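Local coordinates for protein glycosyl transferase (Staphylococcus aureus, PDB 5TZJ) that belongs to the family 2 glycosyltransferases and, in this crystal, holds uridine-diphosphate-N-acetylglucosamine in a pocket, at residues H112-R126 with R191-K205. Residues are numbered along the deposited sequence; the frame is centred on the assembly and turned at random.
Sequences HSDVLLIKMKGVNGR and RISVLSDKAYYYATK. With UD1 (uridine-diphosphate-N-acetylglucosamine), chain C.
Strand 115-122 pairs in parallel first with strand 192-195 and then with strand 201-203, their short axes 4.6 Å apart in both places. This is part of the mixed sheet of the GT-A-like fold of family 2 glycosyltransferases. Between the two pairings, the second segment leaves the sheet in a short loop, 196-200. K119 bridges the break: its O accepts from both Y200 N and Y201 N, from opposite faces of the carbonyl plane. The K119 chain runs past K198 O, extended to CD, then turns about the CG-CD bond (chi3 -65°) and brings NZ to S196 O at 2.7 Å. At the start of the pair, S113 OG and S193 OG are hydrogen-bonded at 2.7 Å, and S193 OG also bonds to P138 O. L116 CD1 packs on L195 CB, while L117 CD1 meets I192 CG2 at 3.6 Å on the other face, where Y186 of helix 177-188 packs on both. M120 runs alongside Y201, its CE against Y201 CD1; Y201 OH is hydrogen-bonded to D94 OD2. Past the strands, N124 ND2 bonds to K205 O. R126 lies in the ligand pocket. R126 NH1 bonds to T204 O, which lies 27° out of the guanidinium plane. R126 NH1 also donates to the phosphate oxygen O1B of uridine-diphosphate-N-acetylglucosamine at 3.1 Å, near that plane.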
loop_
_atom_site.group_PDB
_atom_site.type_symbol
_atom_site.label_atom_id
_atom_site.label_comp_id
_atom_site.label_asym_id
_atom_site.label_seq_id
_atom_site.Cartn_x
_atom_site.Cartn_y
_atom_site.Cartn_z
ATOM N N HIS A 112 -4.199 21.534 -8.156
ATOM C CA HIS A 112 -3.418 20.821 -9.177
ATOM C C HIS A 112 -2.627 19.659 -8.572
ATOM O O HIS A 112 -1.477 19.403 -8.939
ATOM C CB HIS A 112 -2.499 21.770 -9.945
ATOM C CG HIS A 112 -3.210 22.951 -10.532
ATOM N ND1 HIS A 112 -3.246 24.180 -9.911
ATOM C CD2 HIS A 112 -3.940 23.082 -11.665
ATOM C CE1 HIS A 112 -3.952 25.026 -10.646
ATOM N NE2 HIS A 112 -4.380 24.386 -11.720
ATOM N N SER A 113 -3.254 18.946 -7.641
ATOM C CA SER A 113 -2.657 17.738 -7.079
ATOM C C SER A 113 -2.244 16.763 -8.180
ATOM O O SER A 113 -2.902 16.643 -9.214
ATOM C CB SER A 113 -3.654 17.051 -6.132
ATOM O OG SER A 113 -4.353 17.998 -5.326
ATOM N N ASP A 114 -1.147 16.041 -7.942
ATOM C CA ASP A 114 -0.800 14.887 -8.767
ATOM C C ASP A 114 -1.286 13.589 -8.182
ATOM O O ASP A 114 -1.552 12.642 -8.937
ATOM C CB ASP A 114 0.712 14.794 -8.967
ATOM C CG ASP A 114 1.240 16.001 -9.698
ATOM O OD1 ASP A 114 0.480 16.537 -10.552
ATOM O OD2 ASP A 114 2.377 16.421 -9.392
ATOM N N VAL A 115 -1.387 13.540 -6.857
ATOM C CA VAL A 115 -1.920 12.410 -6.114
ATOM C C VAL A 115 -2.842 12.996 -5.062
ATOM O O VAL A 115 -2.432 13.884 -4.305
ATOM C CB VAL A 115 -0.785 11.563 -5.474
ATOM C CG1 VAL A 115 -1.317 10.500 -4.521
ATOM C CG2 VAL A 115 0.088 10.954 -6.555
ATOM N N LEU A 116 -4.088 12.534 -5.016
ATOM C CA LEU A 116 -5.041 13.042 -4.029
ATOM C C LEU A 116 -5.479 11.876 -3.155
ATOM O O LEU A 116 -6.146 10.953 -3.630
ATOM C CB LEU A 116 -6.246 13.716 -4.690
ATOM C CG LEU A 116 -7.386 14.251 -3.809
ATOM C CD1 LEU A 116 -6.939 15.273 -2.699
ATOM C CD2 LEU A 116 -8.451 14.892 -4.657
ATOM N N LEU A 117 -5.106 11.925 -1.887
ATOM C CA LEU A 117 -5.607 10.971 -0.912
ATOM C C LEU A 117 -7.009 11.401 -0.532
ATOM O O LEU A 117 -7.258 12.594 -0.351
ATOM C CB LEU A 117 -4.705 10.938 0.339
ATOM C CG LEU A 117 -3.405 10.133 0.203
ATOM C CD1 LEU A 117 -2.346 10.882 -0.586
ATOM C CD2 LEU A 117 -2.855 9.668 1.557
ATOM N N ILE A 118 -7.921 10.436 -0.390
ATOM C CA ILE A 118 -9.289 10.740 0.008
ATOM C C ILE A 118 -9.647 9.904 1.226
ATOM O O ILE A 118 -9.283 8.725 1.314
ATOM C CB ILE A 118 -10.282 10.512 -1.138
ATOM C CG1 ILE A 118 -10.169 9.069 -1.671
ATOM C CG2 ILE A 118 -10.083 11.566 -2.228
ATOM C CD1 ILE A 118 -11.232 8.778 -2.741
ATOM N N LYS A 119 -10.301 10.537 2.192
ATOM C CA LYS A 119 -10.486 9.916 3.496
ATOM C C LYS A 119 -11.300 8.636 3.363
ATOM O O LYS A 119 -12.314 8.596 2.662
ATOM C CB LYS A 119 -11.180 10.894 4.461
ATOM C CG LYS A 119 -11.450 10.269 5.815
ATOM C CD LYS A 119 -12.323 11.141 6.687
ATOM C CE LYS A 119 -11.658 12.424 7.045
ATOM N NZ LYS A 119 -12.596 13.299 7.844
ATOM N N MET A 120 -10.862 7.586 4.053
ATOM C CA MET A 120 -11.558 6.313 3.990
ATOM C C MET A 120 -12.349 6.054 5.270
ATOM O O MET A 120 -12.087 6.634 6.327
ATOM C CB MET A 120 -10.572 5.172 3.734
ATOM C CG MET A 120 -9.454 5.499 2.753
ATOM S SD MET A 120 -8.144 4.245 2.824
ATOM C CE MET A 120 -9.141 2.799 2.436
ATOM N N LYS A 121 -13.354 5.186 5.150
ATOM C CA LYS A 121 -14.145 4.739 6.285
ATOM C C LYS A 121 -14.272 3.224 6.239
ATOM O O LYS A 121 -14.581 2.658 5.179
ATOM C CB LYS A 121 -15.526 5.383 6.277
ATOM C CG LYS A 121 -16.533 4.714 7.204
ATOM C CD LYS A 121 -16.084 4.770 8.654
ATOM C CE LYS A 121 -17.187 4.265 9.574
ATOM N NZ LYS A 121 -18.461 4.924 9.240
ATOM N N GLY A 122 -14.016 2.572 7.376
ATOM C CA GLY A 122 -14.260 1.141 7.477
ATOM C C GLY A 122 -15.748 0.840 7.577
ATOM O O GLY A 122 -16.522 1.593 8.175
ATOM N N VAL A 123 -16.159 -0.270 6.968
ATOM C CA VAL A 123 -17.546 -0.727 7.046
ATOM C C VAL A 123 -17.551 -2.152 7.577
ATOM O O VAL A 123 -16.677 -2.956 7.226
ATOM C CB VAL A 123 -18.276 -0.646 5.691
ATOM C CG1 VAL A 123 -19.726 -1.048 5.860
ATOM C CG2 VAL A 123 -18.190 0.753 5.128
ATOM N N ASN A 124 -18.567 -2.458 8.395
ATOM C CA ASN A 124 -18.674 -3.620 9.278
ATOM C C ASN A 124 -17.328 -4.260 9.638
ATOM O O ASN A 124 -17.027 -5.390 9.242
ATOM C CB ASN A 124 -19.654 -4.649 8.684
ATOM C CG ASN A 124 -19.152 -5.291 7.401
ATOM O OD1 ASN A 124 -18.944 -4.617 6.392
ATOM N ND2 ASN A 124 -18.989 -6.613 7.426
ATOM N N GLY A 125 -16.522 -3.552 10.424
ATOM C CA GLY A 125 -15.363 -4.127 11.064
ATOM C C GLY A 125 -14.048 -3.892 10.354
ATOM O O GLY A 125 -12.995 -3.993 10.992
ATOM N N ARG A 126 -14.073 -3.595 9.056
ATOM C CA ARG A 126 -12.836 -3.372 8.320
ATOM C C ARG A 126 -12.019 -2.245 8.950
ATOM O O ARG A 126 -12.544 -1.170 9.259
ATOM C CB ARG A 126 -13.142 -3.047 6.865
ATOM C CG ARG A 126 -11.925 -2.629 6.082
ATOM C CD ARG A 126 -11.383 -3.786 5.287
ATOM N NE ARG A 126 -10.215 -3.417 4.497
ATOM C CZ ARG A 126 -9.940 -3.919 3.298
ATOM N NH1 ARG A 126 -10.755 -4.806 2.737
ATOM N NH2 ARG A 126 -8.847 -3.531 2.653
ATOM N N ARG A 191 3.025 17.208 -6.418
ATOM C CA ARG A 191 2.201 17.628 -5.295
ATOM C C ARG A 191 1.280 16.485 -4.899
ATOM O O ARG A 191 0.623 15.873 -5.760
ATOM C CB ARG A 191 1.366 18.870 -5.631
ATOM C CG ARG A 191 0.217 19.044 -4.673
ATOM C CD ARG A 191 -0.362 20.428 -4.722
ATOM N NE ARG A 191 0.693 21.427 -4.665
ATOM C CZ ARG A 191 0.525 22.683 -4.268
ATOM N NH1 ARG A 191 -0.671 23.100 -3.876
ATOM N NH2 ARG A 191 1.562 23.506 -4.284
ATOM N N ILE A 192 1.233 16.222 -3.600
ATOM C CA ILE A 192 0.406 15.192 -2.988
ATOM C C ILE A 192 -0.509 15.907 -2.013
ATOM O O ILE A 192 -0.043 16.726 -1.212
ATOM C CB ILE A 192 1.267 14.142 -2.241
ATOM C CG1 ILE A 192 2.326 13.515 -3.153
ATOM C CG2 ILE A 192 0.389 13.060 -1.566
ATOM C CD1 ILE A 192 3.281 12.535 -2.393
ATOM N N SER A 193 -1.789 15.603 -2.053
ATOM C CA SER A 193 -2.747 16.339 -1.240
ATOM C C SER A 193 -3.616 15.344 -0.499
ATOM O O SER A 193 -3.633 14.156 -0.808
ATOM C CB SER A 193 -3.630 17.264 -2.087
ATOM O OG SER A 193 -2.858 17.939 -3.051
ATOM N N VAL A 194 -4.356 15.843 0.478
ATOM C CA VAL A 194 -5.219 15.020 1.310
ATOM C C VAL A 194 -6.544 15.737 1.425
ATOM O O VAL A 194 -6.592 16.896 1.878
ATOM C CB VAL A 194 -4.629 14.762 2.706
ATOM C CG1 VAL A 194 -5.543 13.813 3.482
ATOM C CG2 VAL A 194 -3.215 14.167 2.594
ATOM N N LEU A 195 -7.613 15.061 1.021
ATOM C CA LEU A 195 -8.958 15.609 1.126
ATOM C C LEU A 195 -9.707 14.802 2.184
ATOM O O LEU A 195 -9.920 13.596 2.014
ATOM C CB LEU A 195 -9.643 15.586 -0.242
ATOM C CG LEU A 195 -11.049 16.130 -0.417
ATOM C CD1 LEU A 195 -11.082 17.213 -1.448
ATOM C CD2 LEU A 195 -11.813 15.003 -0.960
ATOM N N SER A 196 -10.042 15.455 3.304
ATOM C CA SER A 196 -10.668 14.782 4.436
ATOM C C SER A 196 -12.028 15.365 4.820
ATOM O O SER A 196 -12.476 15.160 5.949
ATOM C CB SER A 196 -9.737 14.826 5.643
ATOM O OG SER A 196 -8.688 13.900 5.507
ATOM N N ASP A 197 -12.717 16.054 3.903
ATOM C CA ASP A 197 -13.934 16.772 4.286
ATOM C C ASP A 197 -15.081 15.836 4.675
ATOM O O ASP A 197 -15.908 16.198 5.529
ATOM C CB ASP A 197 -14.351 17.715 3.156
ATOM C CG ASP A 197 -13.441 18.928 3.064
ATOM O OD1 ASP A 197 -12.521 19.038 3.898
ATOM O OD2 ASP A 197 -13.640 19.779 2.179
ATOM N N LYS A 198 -15.167 14.647 4.063
ATOM C CA LYS A 198 -16.090 13.623 4.545
ATOM C C LYS A 198 -15.487 12.237 4.318
ATOM O O LYS A 198 -14.330 12.092 3.900
ATOM C CB LYS A 198 -17.470 13.770 3.898
ATOM C CG LYS A 198 -17.450 13.781 2.399
ATOM C CD LYS A 198 -18.610 14.593 1.822
ATOM C CE LYS A 198 -18.386 16.074 2.025
ATOM N NZ LYS A 198 -19.297 16.907 1.204
ATOM N N ALA A 199 -16.257 11.213 4.680
ATOM C CA ALA A 199 -15.878 9.842 4.359
ATOM C C ALA A 199 -16.105 9.626 2.866
ATOM O O ALA A 199 -17.251 9.595 2.412
ATOM C CB ALA A 199 -16.690 8.864 5.203
ATOM N N TYR A 200 -15.028 9.510 2.090
ATOM C CA TYR A 200 -15.161 9.321 0.640
ATOM C C TYR A 200 -15.074 7.864 0.207
ATOM O O TYR A 200 -15.927 7.393 -0.553
ATOM C CB TYR A 200 -14.103 10.151 -0.110
ATOM C CG TYR A 200 -14.337 11.645 0.040
ATOM C CD1 TYR A 200 -15.334 12.295 -0.696
ATOM C CD2 TYR A 200 -13.597 12.393 0.943
ATOM C CE1 TYR A 200 -15.566 13.672 -0.548
ATOM C CE2 TYR A 200 -13.833 13.756 1.116
ATOM C CZ TYR A 200 -14.803 14.396 0.363
ATOM O OH TYR A 200 -15.005 15.749 0.521
ATOM N N TYR A 201 -14.055 7.142 0.662
ATOM C CA TYR A 201 -13.832 5.767 0.241
ATOM C C TYR A 201 -14.308 4.821 1.354
ATOM O O TYR A 201 -13.694 4.741 2.430
ATOM C CB TYR A 201 -12.354 5.558 -0.120
ATOM C CG TYR A 201 -12.136 4.234 -0.814
ATOM C CD1 TYR A 201 -12.059 3.062 -0.084
ATOM C CD2 TYR A 201 -12.063 4.147 -2.208
ATOM C CE1 TYR A 201 -11.936 1.840 -0.715
ATOM C CE2 TYR A 201 -11.902 2.935 -2.833
ATOM C CZ TYR A 201 -11.848 1.783 -2.083
ATOM O OH TYR A 201 -11.708 0.557 -2.704
ATOM N N TYR A 202 -15.376 4.077 1.086
ATOM C CA TYR A 202 -15.864 3.066 2.022
ATOM C C TYR A 202 -15.269 1.700 1.695
ATOM O O TYR A 202 -15.498 1.144 0.606
ATOM C CB TYR A 202 -17.393 3.002 2.006
ATOM C CG TYR A 202 -18.024 4.307 2.370
ATOM C CD1 TYR A 202 -18.338 5.237 1.389
ATOM C CD2 TYR A 202 -18.288 4.625 3.685
ATOM C CE1 TYR A 202 -18.922 6.451 1.706
ATOM C CE2 TYR A 202 -18.884 5.842 4.021
ATOM C CZ TYR A 202 -19.188 6.750 3.024
ATOM O OH TYR A 202 -19.766 7.950 3.334
ATOM N N ALA A 203 -14.531 1.147 2.644
ATOM C CA ALA A 203 -13.888 -0.149 2.493
ATOM C C ALA A 203 -14.633 -1.155 3.370
ATOM O O ALA A 203 -14.768 -0.956 4.583
ATOM C CB ALA A 203 -12.404 -0.052 2.851
ATOM N N THR A 204 -15.157 -2.206 2.743
ATOM C CA THR A 204 -15.963 -3.208 3.417
ATOM C C THR A 204 -15.113 -4.395 3.869
ATOM O O THR A 204 -13.951 -4.550 3.491
ATOM C CB THR A 204 -17.071 -3.701 2.490
ATOM O OG1 THR A 204 -16.487 -4.120 1.239
ATOM C CG2 THR A 204 -18.097 -2.600 2.246
ATOM N N LYS A 205 -15.724 -5.250 4.688
ATOM C CA LYS A 205 -15.217 -6.599 4.935
ATOM C C LYS A 205 -16.355 -7.587 4.687
ATOM O O LYS A 205 -17.134 -7.903 5.594
ATOM C CB LYS A 205 -14.639 -6.747 6.335
ATOM C CG LYS A 205 -13.336 -7.542 6.314
ATOM C CD LYS A 205 -12.402 -7.027 5.181
ATOM C CE LYS A 205 -11.144 -7.871 5.016
ATOM N NZ LYS A 205 -10.446 -8.110 6.307
HETATM C "C1'" UD1 C . -6.724 -4.784 -0.069
HETATM C "C2'" UD1 C . -6.506 -3.457 -0.785
HETATM C "C3'" UD1 C . -6.573 -3.746 -2.247
HETATM C "C4'" UD1 C . -5.329 -4.491 -2.584
HETATM C "C5'" UD1 C . -5.446 -5.886 -1.967
HETATM C "C6'" UD1 C . -4.208 -6.691 -2.234
HETATM C "C7'" UD1 C . -7.221 -1.604 0.750
HETATM C "C8'" UD1 C . -5.903 -1.762 1.487
HETATM N "N2'" UD1 C . -7.529 -2.458 -0.368
HETATM O "O1'" UD1 C . -8.014 -5.176 -0.364
HETATM O "O3'" UD1 C . -6.755 -2.542 -3.044
HETATM O "O4'" UD1 C . -5.171 -4.558 -3.988
HETATM O "O5'" UD1 C . -5.666 -5.780 -0.498
HETATM O "O6'" UD1 C . -3.069 -5.893 -2.021
HETATM O "O7'" UD1 C . -8.018 -0.804 1.090
HETATM N N1 UD1 C . -9.229 -9.136 -7.754
HETATM C C2 UD1 C . -8.850 -9.427 -9.165
HETATM N N3 UD1 C . -8.217 -10.734 -9.530
HETATM C C4 UD1 C . -7.968 -11.709 -8.473
HETATM C C5 UD1 C . -8.326 -11.401 -7.050
HETATM C C6 UD1 C . -8.954 -10.103 -6.705
HETATM O O2 UD1 C . -9.060 -8.627 -9.996
HETATM O O4 UD1 C . -7.467 -12.747 -8.761
HETATM C C1B UD1 C . -9.782 -7.843 -7.440
HETATM C C2B UD1 C . -11.070 -7.877 -6.448
HETATM O "O2'" UD1 C . -12.284 -8.170 -7.246
HETATM C C3B UD1 C . -11.061 -6.679 -5.863
HETATM C C4B UD1 C . -9.580 -6.251 -5.799
HETATM O O4B UD1 C . -8.838 -7.164 -6.791
HETATM O O3B UD1 C . -11.743 -5.640 -6.715
HETATM C C5B UD1 C . -8.963 -6.419 -4.525
HETATM O O5B UD1 C . -9.037 -7.764 -4.138
HETATM P PA UD1 C . -9.652 -8.060 -2.635
HETATM O O1A UD1 C . -9.952 -9.529 -2.478
HETATM O O2A UD1 C . -10.886 -7.207 -2.406
HETATM O O3A UD1 C . -8.434 -7.555 -1.615
HETATM P PB UD1 C . -8.572 -6.723 -0.192
HETATM O O1B UD1 C . -9.987 -6.636 0.334
HETATM O O2B UD1 C . -7.746 -7.611 0.726
#